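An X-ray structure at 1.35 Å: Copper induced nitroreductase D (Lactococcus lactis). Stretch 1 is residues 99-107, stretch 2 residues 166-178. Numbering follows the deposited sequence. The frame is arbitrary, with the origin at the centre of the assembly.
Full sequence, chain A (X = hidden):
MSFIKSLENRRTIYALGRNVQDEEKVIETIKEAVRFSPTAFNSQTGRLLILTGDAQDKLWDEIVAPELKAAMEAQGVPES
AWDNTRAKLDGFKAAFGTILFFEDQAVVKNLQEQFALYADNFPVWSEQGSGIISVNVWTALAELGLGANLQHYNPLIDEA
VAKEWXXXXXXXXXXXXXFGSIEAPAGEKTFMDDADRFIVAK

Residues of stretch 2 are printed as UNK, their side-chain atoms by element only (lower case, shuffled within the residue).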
ATOM      1  N   ILE A  99     -15.142  -0.842  -7.003  1.00 12.66           N
ATOM      2  CA  ILE A  99     -14.901  -0.858  -5.570  1.00 12.20           C
ATOM      3  C   ILE A  99     -14.361   0.506  -5.164  1.00 11.76           C
ATOM      4  O   ILE A  99     -13.267   0.892  -5.580  1.00 13.29           O
ATOM      5  CB  ILE A  99     -13.909  -1.951  -5.182  1.00 11.68           C
ATOM      6  CG1 ILE A  99     -14.371  -3.323  -5.693  1.00 13.28           C
ATOM      7  CG2 ILE A  99     -13.648  -1.954  -3.659  1.00 14.28           C
ATOM      8  CD1 ILE A  99     -13.231  -4.336  -5.846  1.00 18.32           C
ATOM      9  N   LEU A 100     -15.142   1.246  -4.385  1.00 11.56           N
ATOM     10  CA  LEU A 100     -14.732   2.564  -3.897  1.00 12.32           C
ATOM     11  C   LEU A 100     -14.106   2.413  -2.525  1.00 11.66           C
ATOM     12  O   LEU A 100     -14.702   1.863  -1.605  1.00 13.51           O
ATOM     13  CB  LEU A 100     -15.905   3.536  -3.859  1.00 12.78           C
ATOM     14  CG  LEU A 100     -16.508   3.849  -5.251  1.00 14.48           C
ATOM     15  CD1 LEU A 100     -17.550   2.832  -5.650  1.00 17.53           C
ATOM     16  CD2 LEU A 100     -17.119   5.247  -5.263  1.00 16.96           C
ATOM     17  N   PHE A 101     -12.846   2.828  -2.447  1.00 11.49           N
ATOM     18  CA  PHE A 101     -12.043   2.775  -1.241  1.00 10.39           C
ATOM     19  C   PHE A 101     -12.057   4.094  -0.523  1.00 11.54           C
ATOM     20  O   PHE A 101     -11.754   5.110  -1.123  1.00 12.55           O
ATOM     21  CB  PHE A 101     -10.602   2.416  -1.603  1.00 11.69           C
ATOM     22  CG  PHE A 101     -10.425   0.978  -2.038  1.00 10.91           C
ATOM     23  CD1 PHE A 101     -10.165  -0.031  -1.115  1.00 12.00           C
ATOM     24  CD2 PHE A 101     -10.544   0.638  -3.379  1.00 12.71           C
ATOM     25  CE1 PHE A 101      -9.988  -1.328  -1.534  1.00 12.65           C
ATOM     26  CE2 PHE A 101     -10.348  -0.646  -3.803  1.00 12.79           C
ATOM     27  CZ  PHE A 101     -10.086  -1.641  -2.887  1.00 12.09           C
ATOM     28  N   PHE A 102     -12.379   4.053   0.774  1.00 11.16           N
ATOM     29  CA  PHE A 102     -12.423   5.231   1.622  1.00 12.14           C
ATOM     30  C   PHE A 102     -11.528   4.986   2.842  1.00 12.48           C
ATOM     31  O   PHE A 102     -11.228   3.843   3.194  1.00 12.47           O
ATOM     32  CB  PHE A 102     -13.840   5.528   2.147  1.00 12.88           C
ATOM     33  CG  PHE A 102     -14.918   5.604   1.096  1.00 13.25           C
ATOM     34  CD1 PHE A 102     -15.516   6.817   0.782  1.00 14.01           C
ATOM     35  CD2 PHE A 102     -15.394   4.457   0.491  1.00 14.43           C
ATOM     36  CE1 PHE A 102     -16.557   6.887  -0.174  1.00 15.47           C
ATOM     37  CE2 PHE A 102     -16.400   4.515  -0.462  1.00 14.08           C
ATOM     38  CZ  PHE A 102     -17.006   5.720  -0.775  1.00 15.83           C
ATOM     39  N   GLU A 103     -11.127   6.071   3.501  1.00 12.93           N
ATOM     40  CA  GLU A 103     -10.449   6.000   4.790  1.00 12.40           C
ATOM     41  C   GLU A 103     -11.331   6.716   5.805  1.00 13.18           C
ATOM     42  O   GLU A 103     -11.773   7.858   5.570  1.00 14.62           O
ATOM     43  CB  GLU A 103      -9.073   6.662   4.723  1.00 13.26           C
ATOM     44  CG  GLU A 103      -8.050   5.815   3.963  1.00 14.01           C
ATOM     45  CD  GLU A 103      -7.710   4.528   4.724  1.00 13.47           C
ATOM     46  OE1 GLU A 103      -7.397   4.633   5.933  1.00 14.30           O
ATOM     47  OE2 GLU A 103      -7.774   3.412   4.124  1.00 13.32           O
ATOM     48  N   ASP A 104     -11.584   6.069   6.933  1.00 14.03           N
ATOM     49  CA  ASP A 104     -12.463   6.623   7.954  1.00 14.66           C
ATOM     50  C   ASP A 104     -11.739   7.688   8.808  1.00 14.66           C
ATOM     51  O   ASP A 104     -10.910   7.388   9.673  1.00 15.74           O
ATOM     52  CB  ASP A 104     -13.006   5.491   8.817  1.00 14.65           C
ATOM     53  CG  ASP A 104     -14.107   5.952   9.752  1.00 18.77           C
ATOM     54  OD1 ASP A 104     -14.203   7.158  10.044  1.00 21.32           O
ATOM     55  OD2 ASP A 104     -14.871   5.099  10.206  1.00 22.02           O
ATOM     56  N   GLN A 105     -12.083   8.941   8.535  1.00 16.66           N
ATOM     57  CA  GLN A 105     -11.451  10.072   9.204  1.00 16.54           C
ATOM     58  C   GLN A 105     -11.812  10.176  10.683  1.00 19.15           C
ATOM     59  O   GLN A 105     -11.078  10.791  11.458  1.00 19.10           O
ATOM     60  CB  GLN A 105     -11.828  11.374   8.490  1.00 17.69           C
ATOM     61  CG  GLN A 105     -11.407  11.382   7.014  1.00 18.68           C
ATOM     62  CD  GLN A 105      -9.934  11.070   6.843  1.00 17.59           C
ATOM     63  OE1 GLN A 105      -9.065  11.843   7.264  1.00 22.73           O
ATOM     64  NE2 GLN A 105      -9.643   9.937   6.223  1.00 18.21           N
ATOM     65  N   ALA A 106     -12.937   9.588  11.075  1.00 18.18           N
ATOM     66  CA  ALA A 106     -13.318   9.612  12.483  1.00 19.89           C
ATOM     67  C   ALA A 106     -12.353   8.770  13.327  1.00 18.82           C
ATOM     68  O   ALA A 106     -11.973   9.130  14.448  1.00 20.63           O
ATOM     69  CB  ALA A 106     -14.759   9.137  12.656  1.00 20.86           C
ATOM     70  N   VAL A 107     -11.934   7.642  12.776  1.00 16.95           N
ATOM     71  CA  VAL A 107     -10.937   6.803  13.431  1.00 16.96           C
ATOM     72  C   VAL A 107      -9.571   7.498  13.448  1.00 16.73           C
ATOM     73  O   VAL A 107      -8.890   7.521  14.466  1.00 18.35           O
ATOM     74  CB  VAL A 107     -10.835   5.423  12.740  1.00 17.92           C
ATOM     75  CG1 VAL A 107      -9.708   4.599  13.340  1.00 18.34           C
ATOM     76  CG2 VAL A 107     -12.153   4.668  12.886  1.00 19.38           C
ATOM     77  N   UNK A 166     -25.780   6.609   1.058  1.00 22.65           N
ATOM     78  CA  UNK A 166     -25.978   6.880   2.481  1.00 27.71           C
ATOM     79  C   UNK A 166     -24.749   6.572   3.309  1.00 21.64           C
ATOM     80  O   UNK A 166     -24.828   5.880   4.326  1.00 25.18           O
ATOM     81  o   UNK A 166     -29.073   5.576   1.678  1.00 57.17           O
ATOM     82  c   UNK A 166     -28.443   6.414   2.326  1.00 48.13           C
ATOM     83  n   UNK A 166     -28.841   7.676   2.448  1.00 51.33           N
ATOM     84  c   UNK A 166     -27.152   6.061   3.009  1.00 27.85           C
ATOM     85  N   UNK A 167     -23.613   7.077   2.854  1.00 20.62           N
ATOM     86  CA  UNK A 167     -22.359   6.831   3.526  1.00 20.42           C
ATOM     87  C   UNK A 167     -22.123   7.858   4.633  1.00 22.39           C
ATOM     88  O   UNK A 167     -22.548   9.012   4.534  1.00 25.34           O
ATOM     89  c   UNK A 167     -21.453   4.541   1.681  1.00 20.41           C
ATOM     90  c   UNK A 167     -21.213   6.917   2.532  1.00 19.09           C
ATOM     91  c   UNK A 167     -21.310   6.019   1.304  1.00 19.10           C
ATOM     92  c   UNK A 167     -20.093   6.256   0.421  1.00 19.65           C
ATOM     93  N   UNK A 168     -21.430   7.440   5.699  1.00 21.76           N
ATOM     94  CA  UNK A 168     -21.039   8.386   6.748  1.00 21.62           C
ATOM     95  C   UNK A 168     -20.164   9.505   6.205  1.00 20.94           C
ATOM     96  O   UNK A 168     -19.336   9.284   5.306  1.00 20.31           O
ATOM     97  c   UNK A 168     -20.661   6.120   7.487  1.00 22.10           C
ATOM     98  c   UNK A 168     -20.221   7.520   7.723  1.00 21.39           C
ATOM     99  c   UNK A 168     -21.013   6.055   6.009  1.00 20.12           C
ATOM    100  N   UNK A 169     -20.327  10.696   6.771  1.00 26.38           N
ATOM    101  CA  UNK A 169     -19.541  11.857   6.370  1.00 28.34           C
ATOM    102  C   UNK A 169     -18.049  11.609   6.583  1.00 23.82           C
ATOM    103  O   UNK A 169     -17.211  12.195   5.898  1.00 26.53           O
ATOM    104  o   UNK A 169     -20.705  14.752   5.052  1.00 73.39           O
ATOM    105  c   UNK A 169     -19.985  13.104   7.155  1.00 30.46           C
ATOM    106  o   UNK A 169     -22.873  14.553   5.337  1.00 75.27           O
ATOM    107  c   UNK A 169     -21.693  14.329   5.690  1.00 67.60           C
ATOM    108  c   UNK A 169     -21.455  13.513   6.958  1.00 53.83           C
ATOM    109  N   UNK A 170     -17.718  10.718   7.520  1.00 18.54           N
ATOM    110  CA  UNK A 170     -16.332  10.469   7.896  1.00 20.50           C
ATOM    111  C   UNK A 170     -15.571   9.618   6.875  1.00 17.79           C
ATOM    112  O   UNK A 170     -14.352   9.512   6.947  1.00 19.95           O
ATOM    113  o   UNK A 170     -16.686   8.440   9.224  1.00 25.93           O
ATOM    114  c   UNK A 170     -16.269   9.793   9.277  1.00 23.47           C
ATOM    115  N   UNK A 171     -16.284   8.984   5.941  1.00 16.25           N
ATOM    116  CA  UNK A 171     -15.640   8.211   4.887  1.00 15.59           C
ATOM    117  C   UNK A 171     -15.054   9.114   3.793  1.00 16.88           C
ATOM    118  O   UNK A 171     -15.787   9.769   3.058  1.00 19.20           O
ATOM    119  c   UNK A 171     -17.760   4.249   3.393  1.00 14.57           C
ATOM    120  c   UNK A 171     -17.535   4.797   4.659  1.00 16.89           C
ATOM    121  c   UNK A 171     -16.610   7.222   4.252  1.00 16.44           C
ATOM    122  c   UNK A 171     -18.268   2.972   3.302  1.00 20.86           C
ATOM    123  c   UNK A 171     -17.015   6.052   5.118  1.00 17.53           C
ATOM    124  n   UNK A 171     -17.489   4.755   6.902  1.00 20.07           N
ATOM    125  c   UNK A 171     -17.013   5.985   6.489  1.00 18.47           C
ATOM    126  c   UNK A 171     -17.813   4.014   5.797  1.00 17.68           C
ATOM    127  c   UNK A 171     -18.535   2.222   4.448  1.00 22.83           C
ATOM    128  c   UNK A 171     -18.309   2.726   5.700  1.00 19.85           C
ATOM    129  N   UNK A 172     -13.727   9.148   3.704  1.00 16.16           N
ATOM    130  CA  UNK A 172     -13.030  10.003   2.745  1.00 16.27           C
ATOM    131  C   UNK A 172     -12.599   9.163   1.558  1.00 13.96           C
ATOM    132  O   UNK A 172     -11.772   8.271   1.696  1.00 14.07           O
ATOM    133  n   UNK A 172      -7.766  13.536   2.916  1.00 37.66           N
ATOM    134  c   UNK A 172      -9.031  13.072   2.259  1.00 24.31           C
ATOM    135  c   UNK A 172     -11.829  10.664   3.390  1.00 18.10           C
ATOM    136  c   UNK A 172      -9.810  12.106   3.148  1.00 20.45           C
ATOM    137  c   UNK A 172     -11.058  11.583   2.464  1.00 17.13           C
ATOM    138  N   UNK A 173     -13.188   9.436   0.398  1.00 13.86           N
ATOM    139  CA  UNK A 173     -12.941   8.635  -0.796  1.00 13.90           C
ATOM    140  C   UNK A 173     -11.502   8.792  -1.255  1.00 15.18           C
ATOM    141  O   UNK A 173     -11.015   9.914  -1.382  1.00 13.87           O
ATOM    142  c   UNK A 173     -14.904   8.819  -4.180  1.00 15.59           C
ATOM    143  c   UNK A 173     -14.061   6.775  -3.003  1.00 15.30           C
ATOM    144  c   UNK A 173     -13.912   9.076  -1.912  1.00 15.04           C
ATOM    145  c   UNK A 173     -13.838   8.267  -3.215  1.00 15.47           C
ATOM    146  N   UNK A 174     -10.832   7.677  -1.539  1.00 14.31           N
ATOM    147  CA  UNK A 174      -9.435   7.691  -1.992  1.00 12.83           C
ATOM    148  C   UNK A 174      -9.168   7.126  -3.392  1.00 14.83           C
ATOM    149  O   UNK A 174      -8.184   7.491  -4.029  1.00 15.92           O
ATOM    150  n   UNK A 174      -7.360   9.385   0.327  1.00 17.30           N
ATOM    151  n   UNK A 174      -8.309  11.071  -0.980  1.00 18.14           N
ATOM    152  c   UNK A 174      -8.618   8.744   0.698  1.00 15.35           C
ATOM    153  n   UNK A 174      -6.071  11.079  -0.577  1.00 16.40           N
ATOM    154  c   UNK A 174      -7.251  10.509  -0.395  1.00 16.78           C
ATOM    155  c   UNK A 174      -8.541   6.916  -1.025  1.00 14.07           C
ATOM    156  c   UNK A 174      -8.690   7.269   0.424  1.00 15.31           C
ATOM    157  N   UNK A 175     -10.014   6.252  -3.892  1.00 14.39           N
ATOM    158  CA  UNK A 175      -9.716   5.543  -5.123  1.00 14.05           C
ATOM    159  C   UNK A 175     -10.917   4.711  -5.552  1.00 13.72           C
ATOM    160  O   UNK A 175     -11.757   4.360  -4.723  1.00 14.03           O
ATOM    161  N   UNK A 176     -11.003   4.406  -6.841  1.00 12.08           N
ATOM    162  CA  UNK A 176     -12.080   3.584  -7.383  1.00 13.88           C
ATOM    163  C   UNK A 176     -11.496   2.504  -8.263  1.00 13.66           C
ATOM    164  O   UNK A 176     -10.950   2.764  -9.335  1.00 14.19           O
ATOM    165  c   UNK A 176     -12.830   6.818  -7.457  1.00 15.15           C
ATOM    166  c   UNK A 176     -13.676   5.561  -7.362  1.00 16.11           C
ATOM    167  c   UNK A 176     -13.092   4.420  -8.168  1.00 13.54           C
ATOM    168  o   UNK A 176     -12.547   7.294  -8.549  1.00 15.73           O
ATOM    169  n   UNK A 176     -12.443   7.363  -6.321  1.00 16.06           N
ATOM    170  N   UNK A 177     -11.619   1.270  -7.803  1.00 12.50           N
ATOM    171  CA  UNK A 177     -11.054   0.136  -8.513  1.00 11.80           C
ATOM    172  C   UNK A 177     -12.160  -0.501  -9.364  1.00 10.63           C
ATOM    173  O   UNK A 177     -13.073  -1.131  -8.853  1.00 12.24           O
ATOM    174  c   UNK A 177      -8.321  -1.517  -8.785  1.00 12.81           C
ATOM    175  c   UNK A 177     -10.442  -0.859  -7.540  1.00 11.45           C
ATOM    176  c   UNK A 177      -9.645  -1.986  -8.174  1.00 11.68           C
ATOM    177  c   UNK A 177      -9.386  -3.093  -7.126  1.00 13.33           C
ATOM    178  N   UNK A 178     -12.093  -0.249 -10.667  1.00 11.05           N
ATOM    179  CA  UNK A 178     -13.016  -0.769 -11.662  1.00 10.79           C
ATOM    180  C   UNK A 178     -12.548  -2.169 -12.043  1.00 10.96           C
ATOM    181  O   UNK A 178     -11.366  -2.379 -12.309  1.00 13.16           O
ATOM    182  c   UNK A 178     -13.023   0.133 -12.900  1.00 13.44           C
ATOM    183  c   UNK A 178     -13.407   1.544 -12.504  1.00 16.01           C
ATOM    184  c   UNK A 178     -14.001  -0.369 -13.928  1.00 14.58           C
TER
HETATM  185  O   HOH W   1     -17.621   3.267   9.440  1.00 38.55           O

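Position 166 carries two carbons, the second bearing one oxygen and one nitrogen, and touches nothing on stretch 1: Asn166. Position 167 has four carbons forked at the second, one fork tip meeting the ring of Phe102: Leu167, whose CD1 lies 3.4 Å from Phe102 CZ. At 168, three carbons close a ring onto the backbone nitrogen, giving Pro168, which opens a type I turn reaching position 171. At 169, three carbons end in two oxygens, out of reach of stretch 1: Glu169.

Position 170 has one carbon and then one oxygen, which touches Asp104 OD1: Ser170. Its OG donates to Asp104 OD1 at 2.9 Å, while Gln105 N donates to Ser170 O at 2.8 Å. Asp104 OD1 also accepts from Ala106 N, capping the helix, so one carboxylate oxygen ties the turn to the helix start.

Position 171 bears fused five- and six-membered rings with one nitrogen, beside the Phe102 ring: Trp171. Its six-membered ring sits obliquely to that of Phe102, centroids 5.3 Å apart, and a water accepting from Trp171 NE1 donates weakly to Asp104 OD2.

At 172, four carbons in a row end in nitrogen, the first near Gln105 NE2: Lys172, fully extended, its end leading away while CB packs 3.7 Å from Gln105 NE2. Position 173 shows four carbons forked at the second, one tip over the Phe102 ring: Leu173, with CD1 3.9 Å from the ring centroid, a CH-pi contact.

Position 174 has three carbons, one near Glu103, a nitrogen, then a carbon carrying two more nitrogens: Arg174. Its CG lies 3.9 Å from Glu103 CG. Position 175 has no side chain and meets stretch 1 through its backbone, its O accepting from Phe101 N at 3.0 Å: Gly175. At 176, three carbons, one near Leu100, the third with one oxygen and one nitrogen, give Gln176; CG rests 3.9 Å from Leu100 CG, and the amide is satisfied elsewhere in the structure. Position 177, four carbons forked at the second, the first near Phe101, is Leu177, with CB 3.7 Å from Phe101 CE2. At 178, one carbon carrying two makes Val178, which points away.

The contact is an antiparallel ladder whose rungs include Ile99 N to Leu177 O at 2.8 Å. A bulge shifts the register between Phe101 and Phe102: Phe101 O takes a strong bond from Arg174 N at 2.8 Å and a weak one from Gly175 N at 3.5 Å. The rule is alternation: Leu100, Phe102 and Asp104 share one face with Gln176, Leu173 and Trp171, and Leu173 and Trp171 cover opposite faces of the Phe102 ring.

Stretch 2 166-178: NLPESWKLRGQLV
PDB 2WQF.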